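Local coordinates for protein laccase (Botrytis aclada, PDB 3SQR) that oxidises hydroquinone-type phenols at copper centres while reducing dioxygen to water, and probably acts in lignin degradation and detoxification of lignin-derived products, at residues G120-W125 with V142-I147; T160-T165 with L292-P297; F473-E478 with A511-L516. All blocks are in the same frame, centred on the assembly; numbering follows the deposited sequence.

Contact 1. Residues G120-W125 with V142-I147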
loop_
_atom_site.group_PDB
_atom_site.type_symbol
_atom_site.label_atom_id
_atom_site.label_comp_id
_atom_site.label_asym_id
_atom_site.label_seq_id
_atom_site.Cartn_x
_atom_site.Cartn_y
_atom_site.Cartn_z
ATOM N N GLY A 120 8.234 7.992 -17.350
ATOM C CA GLY A 120 9.045 8.098 -16.153
ATOM C C GLY A 120 8.602 6.979 -15.190
ATOM O O GLY A 120 7.636 6.306 -15.422
ATOM N N THR A 121 9.287 6.903 -14.068
ATOM C CA THR A 121 8.825 6.027 -12.992
ATOM C C THR A 121 9.413 6.569 -11.685
ATOM O O THR A 121 10.294 7.377 -11.649
ATOM C CB THR A 121 9.191 4.586 -13.245
ATOM O OG1 THR A 121 8.396 3.729 -12.374
ATOM C CG2 THR A 121 10.699 4.315 -12.996
ATOM N N SER A 122 8.964 6.030 -10.566
ATOM C CA SER A 122 9.351 6.541 -9.283
ATOM C C SER A 122 8.843 5.506 -8.322
ATOM O O SER A 122 7.660 5.218 -8.369
ATOM C CB SER A 122 8.588 7.813 -8.981
ATOM O OG SER A 122 9.119 8.353 -7.806
ATOM N N ILE A 123 9.707 4.981 -7.465
ATOM C CA ILE A 123 9.354 3.803 -6.670
ATOM C C ILE A 123 9.247 4.184 -5.236
ATOM O O ILE A 123 10.206 4.711 -4.659
ATOM C CB ILE A 123 10.392 2.702 -6.808
ATOM C CG1 ILE A 123 10.691 2.426 -8.262
ATOM C CG2 ILE A 123 9.924 1.369 -6.052
ATOM C CD1 ILE A 123 9.548 2.179 -9.200
ATOM N N HIS A 124 8.082 3.871 -4.661
ATOM C CA HIS A 124 7.754 4.114 -3.285
ATOM C C HIS A 124 7.818 2.782 -2.469
ATOM O O HIS A 124 7.462 1.732 -2.908
ATOM C CB HIS A 124 6.373 4.746 -3.169
ATOM C CG HIS A 124 5.853 4.815 -1.775
ATOM N ND1 HIS A 124 6.444 5.605 -0.807
ATOM C CD2 HIS A 124 4.754 4.265 -1.200
ATOM C CE1 HIS A 124 5.786 5.448 0.336
ATOM N NE2 HIS A 124 4.741 4.664 0.118
ATOM N N TRP A 125 8.293 2.933 -1.260
ATOM C CA TRP A 125 8.528 1.808 -0.320
ATOM C C TRP A 125 7.422 1.987 0.703
ATOM O O TRP A 125 7.476 2.876 1.566
ATOM C CB TRP A 125 9.967 1.907 0.233
ATOM C CG TRP A 125 10.908 2.335 -0.850
ATOM C CD1 TRP A 125 11.301 3.637 -1.150
ATOM C CD2 TRP A 125 11.484 1.513 -1.855
ATOM N NE1 TRP A 125 12.063 3.624 -2.266
ATOM C CE2 TRP A 125 12.150 2.355 -2.750
ATOM C CE3 TRP A 125 11.410 0.130 -2.152
ATOM C CZ2 TRP A 125 12.747 1.897 -3.877
ATOM C CZ3 TRP A 125 12.009 -0.339 -3.294
ATOM C CH2 TRP A 125 12.702 0.540 -4.152
ATOM N N VAL A 142 6.541 15.033 -5.565
ATOM C CA VAL A 142 6.663 15.433 -4.170
ATOM C C VAL A 142 8.089 15.278 -3.659
ATOM O O VAL A 142 8.705 16.248 -3.163
ATOM C CB VAL A 142 5.696 14.635 -3.276
ATOM C CG1 VAL A 142 5.968 14.974 -1.753
ATOM C CG2 VAL A 142 4.194 14.790 -3.723
ATOM N N THR A 143 8.661 14.056 -3.734
ATOM C CA THR A 143 10.016 13.804 -3.171
ATOM C C THR A 143 11.114 13.632 -4.204
ATOM O O THR A 143 12.304 13.534 -3.886
ATOM C CB THR A 143 10.005 12.585 -2.245
ATOM O OG1 THR A 143 9.695 11.448 -3.018
ATOM C CG2 THR A 143 8.983 12.750 -1.132
ATOM N N GLN A 144 10.716 13.615 -5.460
ATOM C CA GLN A 144 11.626 13.515 -6.584
ATOM C C GLN A 144 10.953 13.889 -7.886
ATOM O O GLN A 144 9.733 13.866 -8.022
ATOM C CB GLN A 144 12.136 12.091 -6.788
ATOM C CG GLN A 144 11.093 11.065 -7.089
ATOM C CD GLN A 144 11.712 9.701 -7.343
ATOM O OE1 GLN A 144 11.856 8.899 -6.403
ATOM N NE2 GLN A 144 12.126 9.447 -8.573
ATOM N N CYS A 145 11.773 14.158 -8.888
ATOM C CA CYS A 145 11.343 14.125 -10.248
ATOM C C CYS A 145 11.280 12.629 -10.629
ATOM O O CYS A 145 12.017 11.817 -10.060
ATOM C CB CYS A 145 12.336 14.797 -11.194
ATOM S SG CYS A 145 12.427 16.617 -10.922
ATOM N N PRO A 146 10.492 12.325 -11.645
ATOM C CA PRO A 146 10.501 10.998 -12.160
ATOM C C PRO A 146 11.868 10.608 -12.679
ATOM O O PRO A 146 12.674 11.438 -13.136
ATOM C CB PRO A 146 9.447 11.018 -13.240
ATOM C CG PRO A 146 8.584 12.202 -12.908
ATOM C CD PRO A 146 9.517 13.156 -12.368
ATOM N N ILE A 147 12.137 9.317 -12.596
ATOM C CA ILE A 147 13.312 8.716 -13.224
ATOM C C ILE A 147 13.027 8.582 -14.727
ATOM O O ILE A 147 12.074 7.889 -15.168
ATOM C CB ILE A 147 13.607 7.290 -12.696
ATOM C CG1 ILE A 147 13.699 7.309 -11.164
ATOM C CG2 ILE A 147 14.933 6.751 -13.323
ATOM C CD1 ILE A 147 13.662 5.861 -10.477
#

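Contact 2. Residues T160-T165 with L292-P297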
loop_
_atom_site.group_PDB
_atom_site.type_symbol
_atom_site.label_atom_id
_atom_site.label_comp_id
_atom_site.label_asym_id
_atom_site.label_seq_id
_atom_site.Cartn_x
_atom_site.Cartn_y
_atom_site.Cartn_z
ATOM N N THR A 160 13.647 0.964 9.708
ATOM C CA THR A 160 13.584 1.184 11.147
ATOM C C THR A 160 12.243 0.627 11.668
ATOM O O THR A 160 11.707 1.033 12.683
ATOM C CB THR A 160 13.693 2.694 11.425
ATOM O OG1 THR A 160 12.579 3.372 10.821
ATOM C CG2 THR A 160 14.964 3.231 10.812
ATOM N N GLN A 161 11.684 -0.295 10.884
ATOM C CA GLN A 161 10.392 -0.901 11.090
ATOM C C GLN A 161 10.576 -2.372 10.661
ATOM O O GLN A 161 11.505 -2.702 9.922
ATOM C CB GLN A 161 9.306 -0.284 10.188
ATOM C CG GLN A 161 9.006 1.131 10.508
ATOM C CD GLN A 161 8.384 1.802 9.347
ATOM O OE1 GLN A 161 9.109 2.234 8.395
ATOM N NE2 GLN A 161 7.070 1.928 9.384
ATOM N N TYR A 162 9.650 -3.206 11.112
ATOM C CA TYR A 162 9.642 -4.624 10.769
ATOM C C TYR A 162 8.229 -5.081 10.493
ATOM O O TYR A 162 7.246 -4.568 11.034
ATOM C CB TYR A 162 10.379 -5.474 11.821
ATOM C CG TYR A 162 9.793 -5.361 13.184
ATOM C CD1 TYR A 162 8.760 -6.221 13.594
ATOM C CD2 TYR A 162 10.209 -4.357 14.055
ATOM C CE1 TYR A 162 8.178 -6.067 14.858
ATOM C CE2 TYR A 162 9.628 -4.189 15.283
ATOM C CZ TYR A 162 8.617 -5.052 15.694
ATOM O OH TYR A 162 8.045 -4.950 16.929
ATOM N N GLY A 163 8.157 -6.013 9.562
ATOM C CA GLY A 163 6.896 -6.613 9.189
ATOM C C GLY A 163 6.760 -6.698 7.671
ATOM O O GLY A 163 7.721 -6.880 6.941
ATOM N N THR A 164 5.522 -6.651 7.253
ATOM C CA THR A 164 5.128 -6.831 5.873
ATOM C C THR A 164 4.756 -5.539 5.203
ATOM O O THR A 164 3.856 -4.809 5.624
ATOM C CB THR A 164 3.868 -7.728 5.832
ATOM O OG1 THR A 164 4.161 -8.973 6.486
ATOM C CG2 THR A 164 3.423 -7.980 4.412
ATOM N N THR A 165 5.404 -5.323 4.087
ATOM C CA THR A 165 4.957 -4.257 3.217
ATOM C C THR A 165 5.303 -4.609 1.791
ATOM O O THR A 165 5.539 -5.778 1.448
ATOM C CB THR A 165 5.407 -2.849 3.686
ATOM O OG1 THR A 165 4.605 -1.899 2.992
ATOM C CG2 THR A 165 6.931 -2.617 3.461
ATOM N N LEU A 292 2.742 -2.106 9.255
ATOM C CA LEU A 292 4.040 -2.366 9.893
ATOM C C LEU A 292 4.008 -2.176 11.405
ATOM O O LEU A 292 5.027 -1.886 12.025
ATOM C CB LEU A 292 5.168 -1.552 9.254
ATOM C CG LEU A 292 5.513 -1.962 7.816
ATOM C CD1 LEU A 292 6.136 -0.724 7.012
ATOM C CD2 LEU A 292 6.489 -3.086 7.815
ATOM N N VAL A 293 2.853 -2.510 11.966
ATOM C CA VAL A 293 2.656 -2.404 13.436
ATOM C C VAL A 293 2.093 -3.707 13.980
ATOM O O VAL A 293 0.938 -4.092 13.711
ATOM C CB VAL A 293 1.702 -1.302 13.709
ATOM C CG1 VAL A 293 1.426 -1.122 15.234
ATOM C CG2 VAL A 293 2.202 0.069 13.100
ATOM N N PRO A 294 2.893 -4.367 14.797
ATOM C CA PRO A 294 2.421 -5.538 15.493
ATOM C C PRO A 294 1.280 -5.216 16.452
ATOM O O PRO A 294 1.282 -4.195 17.116
ATOM C CB PRO A 294 3.689 -5.988 16.232
ATOM C CG PRO A 294 4.780 -5.515 15.424
ATOM C CD PRO A 294 4.334 -4.180 15.046
ATOM N N ILE A 295 0.269 -6.092 16.483
ATOM C CA ILE A 295 -0.906 -5.868 17.301
ATOM C C ILE A 295 -1.060 -7.042 18.259
ATOM O O ILE A 295 -0.499 -8.086 18.061
ATOM C CB ILE A 295 -2.218 -5.695 16.482
ATOM C CG1 ILE A 295 -2.549 -6.927 15.656
ATOM C CG2 ILE A 295 -2.102 -4.439 15.501
ATOM C CD1 ILE A 295 -4.018 -6.940 15.077
ATOM N N VAL A 296 -1.789 -6.784 19.329
ATOM C CA VAL A 296 -2.217 -7.871 20.217
ATOM C C VAL A 296 -3.005 -8.859 19.380
ATOM O O VAL A 296 -3.991 -8.481 18.769
ATOM C CB VAL A 296 -3.063 -7.287 21.342
ATOM C CG1 VAL A 296 -3.576 -8.452 22.301
ATOM C CG2 VAL A 296 -2.225 -6.323 22.057
ATOM N N PRO A 297 -2.616 -10.136 19.406
ATOM C CA PRO A 297 -3.316 -11.066 18.517
ATOM C C PRO A 297 -4.822 -11.191 18.791
ATOM O O PRO A 297 -5.251 -11.175 19.951
ATOM C CB PRO A 297 -2.615 -12.387 18.781
ATOM C CG PRO A 297 -1.225 -11.995 19.271
ATOM C CD PRO A 297 -1.440 -10.755 20.047
HETATM O O HOH W 1 5.845 0.903 11.746
HETATM O O HOH W 2 7.658 -2.042 12.842
#

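Contact 3. Residues F473-E478 with A511-L516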
loop_
_atom_site.group_PDB
_atom_site.type_symbol
_atom_site.label_atom_id
_atom_site.label_comp_id
_atom_site.label_asym_id
_atom_site.label_seq_id
_atom_site.Cartn_x
_atom_site.Cartn_y
_atom_site.Cartn_z
ATOM N N PHE A 473 -2.337 7.321 13.976
ATOM C CA PHE A 473 -3.181 6.737 15.007
ATOM C C PHE A 473 -4.602 6.996 14.589
ATOM O O PHE A 473 -4.960 8.142 14.251
ATOM C CB PHE A 473 -2.896 7.494 16.304
ATOM C CG PHE A 473 -1.535 7.262 16.874
ATOM C CD1 PHE A 473 -0.384 7.736 16.299
ATOM C CD2 PHE A 473 -1.405 6.547 18.059
ATOM C CE1 PHE A 473 0.874 7.518 16.917
ATOM C CE2 PHE A 473 -0.181 6.363 18.641
ATOM C CZ PHE A 473 0.924 6.805 18.082
ATOM N N ILE A 474 -5.406 5.945 14.521
ATOM C CA ILE A 474 -6.795 6.098 14.124
ATOM C C ILE A 474 -7.593 6.528 15.363
ATOM O O ILE A 474 -8.043 5.685 16.132
ATOM C CB ILE A 474 -7.331 4.835 13.563
ATOM C CG1 ILE A 474 -6.447 4.320 12.407
ATOM C CG2 ILE A 474 -8.789 5.048 13.136
ATOM C CD1 ILE A 474 -7.083 3.072 11.673
ATOM N N VAL A 475 -7.673 7.825 15.569
ATOM C CA VAL A 475 -8.396 8.345 16.741
ATOM C C VAL A 475 -9.936 8.261 16.562
ATOM O O VAL A 475 -10.699 8.174 17.528
ATOM C CB VAL A 475 -7.885 9.680 17.192
ATOM C CG1 VAL A 475 -6.297 9.520 17.476
ATOM C CG2 VAL A 475 -8.199 10.842 16.272
ATOM N N ALA A 476 -10.363 8.188 15.320
ATOM C CA ALA A 476 -11.784 7.997 14.983
ATOM C C ALA A 476 -11.891 7.508 13.545
ATOM O O ALA A 476 -11.243 8.012 12.632
ATOM C CB ALA A 476 -12.550 9.324 15.117
ATOM N N GLN A 477 -12.759 6.558 13.334
ATOM C CA GLN A 477 -13.032 6.114 11.974
ATOM C C GLN A 477 -14.539 5.855 12.030
ATOM O O GLN A 477 -14.998 4.830 12.538
ATOM C CB GLN A 477 -12.202 4.877 11.692
ATOM C CG GLN A 477 -12.425 4.319 10.304
ATOM C CD GLN A 477 -11.682 3.077 10.049
ATOM O OE1 GLN A 477 -11.775 2.100 10.780
ATOM N NE2 GLN A 477 -10.885 3.101 8.962
ATOM N N GLU A 478 -15.285 6.840 11.600
ATOM C CA GLU A 478 -16.699 6.933 11.914
ATOM C C GLU A 478 -17.549 7.105 10.695
ATOM O O GLU A 478 -17.244 7.938 9.807
ATOM C CB GLU A 478 -16.940 8.139 12.834
ATOM C CG GLU A 478 -16.223 8.035 14.168
ATOM C CD GLU A 478 -16.771 6.980 15.094
ATOM O OE1 GLU A 478 -17.982 6.738 15.023
ATOM O OE2 GLU A 478 -15.976 6.406 15.883
ATOM N N ALA A 511 -10.264 10.359 11.388
ATOM C CA ALA A 511 -9.426 11.263 12.150
ATOM C C ALA A 511 -8.175 10.471 12.498
ATOM O O ALA A 511 -8.231 9.497 13.236
ATOM C CB ALA A 511 -10.173 11.750 13.431
ATOM N N ILE A 512 -7.057 10.915 11.924
ATOM C CA ILE A 512 -5.765 10.267 12.102
ATOM C C ILE A 512 -4.799 11.238 12.728
ATOM O O ILE A 512 -4.682 12.367 12.290
ATOM C CB ILE A 512 -5.200 9.713 10.751
ATOM C CG1 ILE A 512 -5.087 10.772 9.691
ATOM C CG2 ILE A 512 -6.005 8.490 10.273
ATOM C CD1 ILE A 512 -4.215 10.332 8.504
ATOM N N ALA A 513 -4.113 10.785 13.743
ATOM C CA ALA A 513 -3.112 11.572 14.443
ATOM C C ALA A 513 -1.715 11.086 14.096
ATOM O O ALA A 513 -1.474 9.887 13.939
ATOM C CB ALA A 513 -3.338 11.433 15.966
ATOM N N PHE A 514 -0.779 12.017 14.000
ATOM C CA PHE A 514 0.633 11.647 13.952
ATOM C C PHE A 514 1.463 12.774 14.542
ATOM O O PHE A 514 0.956 13.868 14.738
ATOM C CB PHE A 514 1.051 11.330 12.517
ATOM C CG PHE A 514 0.783 12.433 11.540
ATOM C CD1 PHE A 514 -0.435 12.525 10.875
ATOM C CD2 PHE A 514 1.778 13.377 11.217
ATOM C CE1 PHE A 514 -0.691 13.499 10.026
ATOM C CE2 PHE A 514 1.525 14.338 10.283
ATOM C CZ PHE A 514 0.300 14.390 9.670
ATOM N N LYS A 515 2.658 12.418 14.996
ATOM C CA LYS A 515 3.561 13.334 15.668
ATOM C C LYS A 515 4.440 14.037 14.675
ATOM O O LYS A 515 4.875 13.455 13.644
ATOM C CB LYS A 515 4.402 12.548 16.652
ATOM C CG LYS A 515 5.101 13.457 17.647
ATOM C CD LYS A 515 5.710 12.700 18.726
ATOM C CE LYS A 515 6.391 13.683 19.681
ATOM N NZ LYS A 515 7.177 12.909 20.657
ATOM N N LEU A 516 4.743 15.302 14.973
ATOM C CA LEU A 516 5.660 16.057 14.169
ATOM C C LEU A 516 7.063 15.566 14.441
ATOM O O LEU A 516 7.781 16.106 15.279
ATOM C CB LEU A 516 5.472 17.573 14.475
ATOM C CG LEU A 516 4.309 18.222 13.714
ATOM C CD1 LEU A 516 3.117 17.378 13.690
ATOM C CD2 LEU A 516 3.981 19.632 14.289
#

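Contact 1. Residues G120-W125 with V142-I147
Q144 reaches across from its loop to S122, and its side chain can be followed outward atom by atom. Its CB starts in the direction of 120-125, with CG set between the backbone N and the carbonyl carbon (chi1 61°). CG comes within 3.4 Å of S122 OG. At CD the contact tightens: S122 OG stands over the flat face of the amide, 3.0 Å from Q144 CD. This approach over the amide face is not a hydrogen bond, because an oxygen there lies badly for the amide's in-plane N-H and lone pairs; the hydroxyl's bond is to G138 O. At the tip the two amide atoms part company. Q144 OE1 is hydrogen-bonded to the hydroxyl of Y155. Q144 NE2 donates to C145 O at 2.8 Å, nearly in the amide plane. Glutamine suits the place because one buried group must both accept and donate, and these two bonds fix its rotation.

Beyond it the backbones meet. I147 N gives a straight bond to T121 O at 2.8 Å, whereas the return bond from T121 N to I147 O is longer, 3.2 Å, and bent. The methyl CG2 of T121 lies side by side with the I147 chain, 4.2 Å from I147 CB, and T121 OG1 turns to Q174. G120, lacking a CB, lets P146 CB close to 4.1 Å from G120 CA.

The 142-147 loop is tied to C561 by the disulfide of C145. On the other segment, S122 pairs through its backbone with H170, a copper ligand, and H124 is a likely type 2 copper ligand. The chemistry implies a buried polar junction whose hydroxyl and amide are satisfied by fixed partners, so the chain leading into the copper site is held by directional bonds as well as packing.

Contact 2. Residues T160-T165 with L292-P297
Between L292 and the chain around G163 the main contact is apolar. The two methyls of L292 divide the work: L292 CD2 lies against the G163 backbone, 3.6 Å from G163 C, while L292 CD1 reaches T165 CB at 4.0 Å and Q161 NE2 at 3.7 Å. The forked leucine end suits a place where the backbone and two side chains must be met at once. G163 has backbone angles that favour glycine, and its bare CA lets the leucine methyl come close.

A second apolar touch joins rings. The Y162 side chain starts away from 292-297, yet its ring comes back to the proline: the side chains of Y162 and P294 cross at about a right angle, with Y162 CE1 3.5 Å from P294 CG. W104 meets the same tyrosine ring from elsewhere in the fold.

The polar links are indirect. L292 O accepts from two waters: one, at 2.9 Å, in turn accepts from Q161 NE2, and the other, at 2.8 Å, accepts from Y162 N. Q161 NE2 also donates to G127 O, and its OE1 is held by R129 N, so the amide is fixed from within the first domain.

The contact joins two of the cupredoxin-type domains of the multicopper oxidase fold, the start of strand 163-169 against the start of edge strand 293-300. T165 OG1 bonds the carbonyl of H126, a copper ligand. Apolar packing with water-bridged polar links implies that the domains meet here without direct hydrogen bonds between these segments, L292 O being satisfied by the two bridging waters.

Contact 3. Residues F473-E478 with A511-L516
The ring of F473 turns an edge to A513: F473 CD1 lies 3.4 Å from A513 O, near the ring plane. CG stands anti to the carbonyl carbon (chi1 -68°), which places the ring beside its own backbone N; F473 N donates to A513 O at 2.7 Å. W448 meets the ring edge-to-face from strand 448-455, on the far side of 509-515. The other ring, F514, leads away from 473-478 to H470 and, edge-to-face, to F540.

The two segments are adjacent antiparallel strands in a sheet of the third cupredoxin-type domain. F473 and A513 form a hydrogen-bonded pair, I474 and I512 a non-hydrogen-bonded one. The register then slips by one residue in a classic beta bulge, where V475 and A476 both face A511. A511 O takes a 3.3 Å bond from A476 N on a lone pair and a weak one from V475 N, while A511 N donates almost straight (176°) to A476 O. I474 centres an inverse gamma turn, and at the bulge the methyls of V475 span two alanines: V475 CG2 is 3.6 Å from A511 CB, and V475 CG1 is 3.8 Å from A513 CB. A511 also touches F491, and A513 touches V384; alanine's small methyl suits such close packing.

All three contacts are buried, but they join different things. Contact 3 is strand pairing within one sheet, so main-chain bonds dominate, with small apolar side chains packing alongside. Contact 1 pins an irregular loop to the lead-in of an edge strand within the first domain, mixing two backbone bonds with buried amide and hydroxyl chemistry. Contact 2 crosses between domains and relies on apolar fit and water. Contacts 1 and 2 reach the same sheet through neighbouring strands 123-125 and 163-169, though their centres lie about 25 Å apart. Contact 1 holds a likely copper ligand, H124, and T165 of contact 2 bonds the carbonyl of one, H126, whereas the side chain of I512 in contact 3 is about 12 Å from a bound copper.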